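PDB 3OFG: Boca/mesd chaperone for ywtd beta-propeller-egf protein 1 from Caenorhabditis elegans, which probably acts in the endoplasmic reticulum as a chaperone for the maturation of LDL-receptor-type YWTD beta-propeller modules and so serves Wnt signalling. Local coordinates for residues S26-Q40 with Q51-M63. Numbering follows the deposited sequence. Where two conformers were deposited one is given.
Sequences SDIRPFTEKWTQIWQ and QVFVIDDNRAIFM
Arg29 and Asp57 join the start of helix 29-45 to the turn of a beta hairpin, in a ferredoxin-like alpha/beta sandwich whose four-stranded antiparallel sheet carries helices on one face: a worked example of a salt bridge and a side-chain-to-backbone hydrogen bond closing one end of a helix-sheet interface. Arg29 NE meets Asp57 OD1 at 2.8 Å, nearly along the C-O bond and within the guanidinium plane, while the carboxylate stands at 90° to that plane; NH2 adds only a weak bond to the same oxygen. One guanidinium face lies over Asp56 O, and NH1 passes Val54 CG1 at 3.4 Å. A leucine in place of Arg29 would probably leave the Asp57 carboxylate without its charged mate and uncover the Asp56 carbonyl on that side. Beside this salt bridge, Thr32 OG1 donates to Asp57 O at 2.8 Å, so the turn residue is gripped through both side chain and backbone.

Further along the helix the interface becomes largely a matter of van der Waals packing. Thr36 turns its CG2 to Ala60 CB, 3.8 Å away, and its CB sits at the edge of the Phe62 ring, whose other neighbours include Leu77 of helix 70-78. Val52 CG2 packs against Gln40 CD at 3.7 Å, while Gln40 NE2 is hydrogen-bonded to Leu50 O.

Asp57 sits in the type I turn from Asp56 to Arg59, beside a classic bulge in which Ile55 and Asp56 both face Arg59. Asp56 OD2 pairs with Arg59 of its own chain and OD1 with Arg59 of the second subunit, which places the hairpin at the subunit interface. Within the helix, Thr36 places OG1 between its backbone N and carbonyl carbon (chi1 56°), where it donates to Thr32 O at 2.8 Å, from the opposite face of that carbonyl to Thr36 N.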
loop_
_atom_site.group_PDB
_atom_site.type_symbol
_atom_site.label_atom_id
_atom_site.label_comp_id
_atom_site.label_asym_id
_atom_site.label_seq_id
_atom_site.Cartn_x
_atom_site.Cartn_y
_atom_site.Cartn_z
ATOM N N SER A 26 8.394 18.117 -2.783
ATOM C CA SER A 26 7.971 16.729 -2.617
ATOM C C SER A 26 8.946 15.883 -1.799
ATOM O O SER A 26 8.533 14.901 -1.187
ATOM C CB SER A 26 7.742 16.065 -3.965
ATOM O OG SER A 26 8.939 15.994 -4.695
ATOM N N ASP A 27 10.232 16.235 -1.782
ATOM C CA ASP A 27 11.229 15.435 -1.073
ATOM C C ASP A 27 11.276 15.878 0.392
ATOM O O ASP A 27 12.205 16.548 0.860
ATOM C CB ASP A 27 12.632 15.500 -1.739
ATOM C CG ASP A 27 13.251 16.879 -1.719
ATOM O OD1 ASP A 27 12.546 17.849 -2.038
ATOM O OD2 ASP A 27 14.463 16.987 -1.395
ATOM N N ILE A 28 10.226 15.494 1.106
ATOM C CA ILE A 28 10.033 15.888 2.505
ATOM C C ILE A 28 9.874 14.630 3.365
ATOM O O ILE A 28 9.101 14.610 4.322
ATOM C CB ILE A 28 8.827 16.824 2.677
ATOM C CG1 ILE A 28 7.545 16.234 2.079
ATOM C CG2 ILE A 28 9.133 18.183 2.052
ATOM C CD1 ILE A 28 6.267 16.984 2.509
ATOM N N ARG A 29 10.660 13.600 3.098
ATOM C CA ARG A 29 10.494 12.344 3.828
ATOM C C ARG A 29 10.603 12.477 5.343
ATOM O O ARG A 29 9.818 11.850 6.058
ATOM C CB ARG A 29 11.446 11.251 3.326
ATOM C CG ARG A 29 11.031 9.876 3.862
ATOM C CD ARG A 29 11.803 8.750 3.202
ATOM N NE ARG A 29 11.258 8.421 1.896
ATOM C CZ ARG A 29 10.481 7.373 1.638
ATOM N NH1 ARG A 29 10.136 6.524 2.598
ATOM N NH2 ARG A 29 10.051 7.175 0.401
ATOM N N PRO A 30 11.569 13.229 5.878
ATOM C CA PRO A 30 11.612 13.316 7.353
ATOM C C PRO A 30 10.300 13.870 7.945
ATOM O O PRO A 30 9.824 13.439 8.979
ATOM C CB PRO A 30 12.773 14.285 7.640
ATOM C CG PRO A 30 13.591 14.307 6.374
ATOM C CD PRO A 30 12.684 13.937 5.222
ATOM N N PHE A 31 9.725 14.839 7.264
ATOM C CA PHE A 31 8.500 15.509 7.698
ATOM C C PHE A 31 7.320 14.542 7.564
ATOM O O PHE A 31 6.498 14.407 8.485
ATOM C CB PHE A 31 8.347 16.750 6.825
ATOM C CG PHE A 31 7.245 17.681 7.216
ATOM C CD1 PHE A 31 7.454 18.657 8.177
ATOM C CD2 PHE A 31 6.042 17.670 6.553
ATOM C CE1 PHE A 31 6.443 19.559 8.503
ATOM C CE2 PHE A 31 5.035 18.577 6.884
ATOM C CZ PHE A 31 5.258 19.521 7.834
ATOM N N THR A 32 7.253 13.809 6.470
ATOM C CA THR A 32 6.202 12.799 6.300
ATOM C C THR A 32 6.315 11.707 7.338
ATOM O O THR A 32 5.320 11.315 7.930
ATOM C CB THR A 32 6.330 12.207 4.913
ATOM O OG1 THR A 32 6.141 13.285 3.985
ATOM C CG2 THR A 32 5.303 11.107 4.641
ATOM N N GLU A 33 7.532 11.265 7.629
ATOM C CA GLU A 33 7.720 10.217 8.623
ATOM C C GLU A 33 7.340 10.738 10.003
ATOM O O GLU A 33 6.659 10.015 10.764
ATOM C CB GLU A 33 9.149 9.676 8.594
ATOM C CG GLU A 33 9.432 8.887 7.309
ATOM C CD GLU A 33 10.747 8.144 7.257
ATOM O OE1 GLU A 33 11.479 8.141 8.258
ATOM O OE2 GLU A 33 11.022 7.537 6.195
ATOM N N LYS A 34 7.696 11.966 10.336
ATOM C CA LYS A 34 7.353 12.532 11.623
ATOM C C LYS A 34 5.849 12.591 11.783
ATOM O O LYS A 34 5.269 12.125 12.781
ATOM C CB LYS A 34 7.931 13.937 11.765
ATOM C CG LYS A 34 7.445 14.675 12.995
ATOM C CD LYS A 34 8.074 16.051 13.145
ATOM C CE LYS A 34 7.417 16.849 14.243
ATOM N NZ LYS A 34 8.093 18.173 14.412
ATOM N N TRP A 35 5.184 13.221 10.822
ATOM C CA TRP A 35 3.775 13.534 11.012
ATOM C C TRP A 35 2.866 12.330 10.842
ATOM O O TRP A 35 1.868 12.220 11.556
ATOM C CB TRP A 35 3.350 14.730 10.129
ATOM C CG TRP A 35 3.885 15.971 10.762
ATOM C CD1 TRP A 35 5.016 16.670 10.413
ATOM C CD2 TRP A 35 3.393 16.571 11.952
ATOM N NE1 TRP A 35 5.239 17.680 11.319
ATOM C CE2 TRP A 35 4.253 17.635 12.268
ATOM C CE3 TRP A 35 2.295 16.320 12.776
ATOM C CZ2 TRP A 35 4.041 18.460 13.381
ATOM C CZ3 TRP A 35 2.088 17.148 13.877
ATOM C CH2 TRP A 35 2.949 18.203 14.153
ATOM N N THR A 36 3.201 11.402 9.954
ATOM C CA THR A 36 2.378 10.200 9.847
ATOM C C THR A 36 2.423 9.401 11.126
ATOM O O THR A 36 1.405 8.836 11.523
ATOM C CB THR A 36 2.709 9.318 8.631
ATOM O OG1 THR A 36 4.087 8.946 8.644
ATOM C CG2 THR A 36 2.386 10.062 7.347
ATOM N N GLN A 37 3.547 9.367 11.819
ATOM C CA GLN A 37 3.576 8.633 13.067
ATOM C C GLN A 37 2.783 9.345 14.145
ATOM O O GLN A 37 2.113 8.694 14.934
ATOM C CB GLN A 37 4.989 8.376 13.554
ATOM C CG GLN A 37 4.932 7.384 14.681
ATOM C CD GLN A 37 6.225 6.689 14.993
ATOM O OE1 GLN A 37 6.858 6.072 14.124
ATOM N NE2 GLN A 37 6.578 6.695 16.271
ATOM N N ILE A 38 2.823 10.664 14.173
ATOM C CA ILE A 38 2.013 11.429 15.117
ATOM C C ILE A 38 0.529 11.189 14.861
ATOM O O ILE A 38 -0.251 10.929 15.803
ATOM C CB ILE A 38 2.366 12.935 15.098
ATOM C CG1 ILE A 38 3.757 13.143 15.693
ATOM C CG2 ILE A 38 1.330 13.764 15.846
ATOM C CD1 ILE A 38 4.352 14.505 15.368
ATOM N N TRP A 39 0.101 11.282 13.610
ATOM C CA TRP A 39 -1.309 11.013 13.293
ATOM C C TRP A 39 -1.681 9.590 13.678
ATOM O O TRP A 39 -2.778 9.359 14.192
ATOM C CB TRP A 39 -1.633 11.304 11.835
ATOM C CG TRP A 39 -1.355 12.717 11.461
ATOM C CD1 TRP A 39 -1.503 13.819 12.250
ATOM C CD2 TRP A 39 -0.855 13.185 10.202
ATOM N NE1 TRP A 39 -1.124 14.949 11.552
ATOM C CE2 TRP A 39 -0.718 14.574 10.306
ATOM C CE3 TRP A 39 -0.504 12.553 9.006
ATOM C CZ2 TRP A 39 -0.245 15.346 9.242
ATOM C CZ3 TRP A 39 -0.020 13.324 7.963
ATOM C CH2 TRP A 39 0.116 14.699 8.102
ATOM N N GLN A 40 -0.796 8.633 13.440
ATOM C CA GLN A 40 -1.051 7.257 13.846
ATOM C C GLN A 40 -1.274 7.197 15.354
ATOM O O GLN A 40 -2.187 6.497 15.837
ATOM C CB GLN A 40 0.115 6.367 13.440
ATOM C CG GLN A 40 -0.004 4.929 13.927
ATOM C CD GLN A 40 1.253 4.146 13.670
ATOM O OE1 GLN A 40 2.366 4.669 13.820
ATOM N NE2 GLN A 40 1.097 2.883 13.310
ATOM N N GLN A 51 -1.556 0.408 10.529
ATOM C CA GLN A 51 -0.139 0.233 10.220
ATOM C C GLN A 51 0.236 1.247 9.143
ATOM O O GLN A 51 -0.518 1.426 8.181
ATOM C CB GLN A 51 0.104 -1.210 9.737
ATOM C CG GLN A 51 1.550 -1.541 9.421
ATOM C CD GLN A 51 1.769 -3.025 9.181
ATOM O OE1 GLN A 51 0.833 -3.774 9.019
ATOM N NE2 GLN A 51 3.021 -3.435 9.166
ATOM N N VAL A 52 1.374 1.905 9.280
ATOM C CA VAL A 52 1.824 2.911 8.328
ATOM C C VAL A 52 2.962 2.405 7.461
ATOM O O VAL A 52 3.917 1.809 7.955
ATOM C CB VAL A 52 2.370 4.149 9.063
ATOM C CG1 VAL A 52 2.822 5.223 8.090
ATOM C CG2 VAL A 52 1.321 4.719 10.010
ATOM N N PHE A 53 2.865 2.667 6.166
ATOM C CA PHE A 53 3.948 2.428 5.229
ATOM C C PHE A 53 4.193 3.737 4.486
ATOM O O PHE A 53 3.322 4.198 3.772
ATOM C CB PHE A 53 3.600 1.313 4.222
ATOM C CG PHE A 53 3.244 -0.003 4.860
ATOM C CD1 PHE A 53 4.215 -0.945 5.116
ATOM C CD2 PHE A 53 1.948 -0.278 5.199
ATOM C CE1 PHE A 53 3.872 -2.165 5.718
ATOM C CE2 PHE A 53 1.612 -1.481 5.787
ATOM C CZ PHE A 53 2.576 -2.411 6.031
ATOM N N VAL A 54 5.374 4.322 4.614
ATOM C CA VAL A 54 5.733 5.522 3.871
ATOM C C VAL A 54 6.236 5.050 2.512
ATOM O O VAL A 54 7.295 4.434 2.408
ATOM C CB VAL A 54 6.761 6.368 4.652
ATOM C CG1 VAL A 54 7.173 7.592 3.836
ATOM C CG2 VAL A 54 6.163 6.769 5.999
ATOM N N ILE A 55 5.448 5.285 1.476
ATOM C CA ILE A 55 5.727 4.722 0.154
ATOM C C ILE A 55 6.314 5.737 -0.818
ATOM O O ILE A 55 6.805 5.369 -1.878
ATOM C CB ILE A 55 4.462 4.088 -0.467
ATOM C CG1 ILE A 55 3.315 5.104 -0.595
ATOM C CG2 ILE A 55 4.037 2.874 0.355
ATOM C CD1 ILE A 55 2.204 4.629 -1.527
ATOM N N ASP A 56 6.263 7.023 -0.486
ATOM C CA ASP A 56 6.933 8.082 -1.240
ATOM C C ASP A 56 7.406 9.100 -0.224
ATOM O O ASP A 56 6.994 9.068 0.942
ATOM C CB ASP A 56 5.985 8.779 -2.215
ATOM C CG ASP A 56 5.561 7.896 -3.345
ATOM O OD1 ASP A 56 6.387 7.654 -4.256
ATOM O OD2 ASP A 56 4.406 7.458 -3.322
ATOM N N ASP A 57 8.242 10.036 -0.654
ATOM C CA ASP A 57 8.757 11.037 0.282
ATOM C C ASP A 57 7.652 11.909 0.860
ATOM O O ASP A 57 7.815 12.492 1.929
ATOM C CB ASP A 57 9.774 11.960 -0.385
ATOM C CG ASP A 57 11.042 11.258 -0.800
ATOM O OD1 ASP A 57 11.356 10.181 -0.264
ATOM O OD2 ASP A 57 11.736 11.845 -1.660
ATOM N N ASN A 58 6.520 11.971 0.159
ATOM C CA ASN A 58 5.365 12.767 0.590
ATOM C C ASN A 58 4.037 12.016 0.523
ATOM O O ASN A 58 2.981 12.618 0.367
ATOM C CB ASN A 58 5.273 14.054 -0.251
ATOM C CG ASN A 58 4.996 13.771 -1.712
ATOM O OD1 ASN A 58 5.115 12.635 -2.174
ATOM N ND2 ASN A 58 4.630 14.821 -2.451
ATOM N N ARG A 59 4.073 10.704 0.680
ATOM C CA ARG A 59 2.839 9.935 0.641
ATOM C C ARG A 59 2.993 8.671 1.450
ATOM O O ARG A 59 4.036 8.011 1.413
ATOM C CB ARG A 59 2.452 9.588 -0.793
ATOM C CG ARG A 59 1.023 9.042 -0.942
ATOM C CD ARG A 59 0.556 8.967 -2.399
ATOM N NE ARG A 59 1.476 8.186 -3.207
ATOM C CZ ARG A 59 1.169 7.089 -3.896
ATOM N NH1 ARG A 59 -0.066 6.635 -3.934
ATOM N NH2 ARG A 59 2.126 6.467 -4.561
ATOM N N ALA A 60 1.963 8.347 2.217
ATOM C CA ALA A 60 1.949 7.142 3.033
ATOM C C ALA A 60 0.657 6.365 2.867
ATOM O O ALA A 60 -0.371 6.901 2.480
ATOM C CB ALA A 60 2.173 7.502 4.491
ATOM N N ILE A 61 0.721 5.088 3.202
ATOM C CA ILE A 61 -0.452 4.238 3.293
ATOM C C ILE A 61 -0.734 3.992 4.765
ATOM O O ILE A 61 0.179 3.681 5.538
ATOM C CB ILE A 61 -0.212 2.865 2.608
ATOM C CG1 ILE A 61 0.008 3.071 1.129
ATOM C CG2 ILE A 61 -1.382 1.883 2.889
ATOM C CD1 ILE A 61 0.418 1.770 0.419
ATOM N N PHE A 62 -1.990 4.127 5.159
ATOM C CA PHE A 62 -2.496 3.675 6.455
ATOM C C PHE A 62 -3.369 2.446 6.185
ATOM O O PHE A 62 -4.393 2.559 5.486
ATOM C CB PHE A 62 -3.363 4.748 7.124
ATOM C CG PHE A 62 -2.602 5.897 7.727
ATOM C CD1 PHE A 62 -1.249 6.111 7.485
ATOM C CD2 PHE A 62 -3.263 6.771 8.554
ATOM C CE1 PHE A 62 -0.598 7.196 8.062
ATOM C CE2 PHE A 62 -2.607 7.843 9.138
ATOM C CZ PHE A 62 -1.290 8.049 8.897
HETATM N N MSE A 63 -2.964 1.284 6.679
HETATM C CA MSE A 63 -3.748 0.062 6.567
HETATM C C MSE A 63 -4.500 -0.167 7.865
HETATM O O MSE A 63 -3.911 -0.105 8.933
HETATM C CB MSE A 63 -2.839 -1.146 6.319
HETATM C CG MSE A 63 -2.187 -1.184 4.937
HETATM SE SE MSE A 63 -1.647 -2.983 4.333
HETATM C CE MSE A 63 -3.057 -4.070 5.151
HETATM O O HOH W 1 9.520 3.894 -0.402
#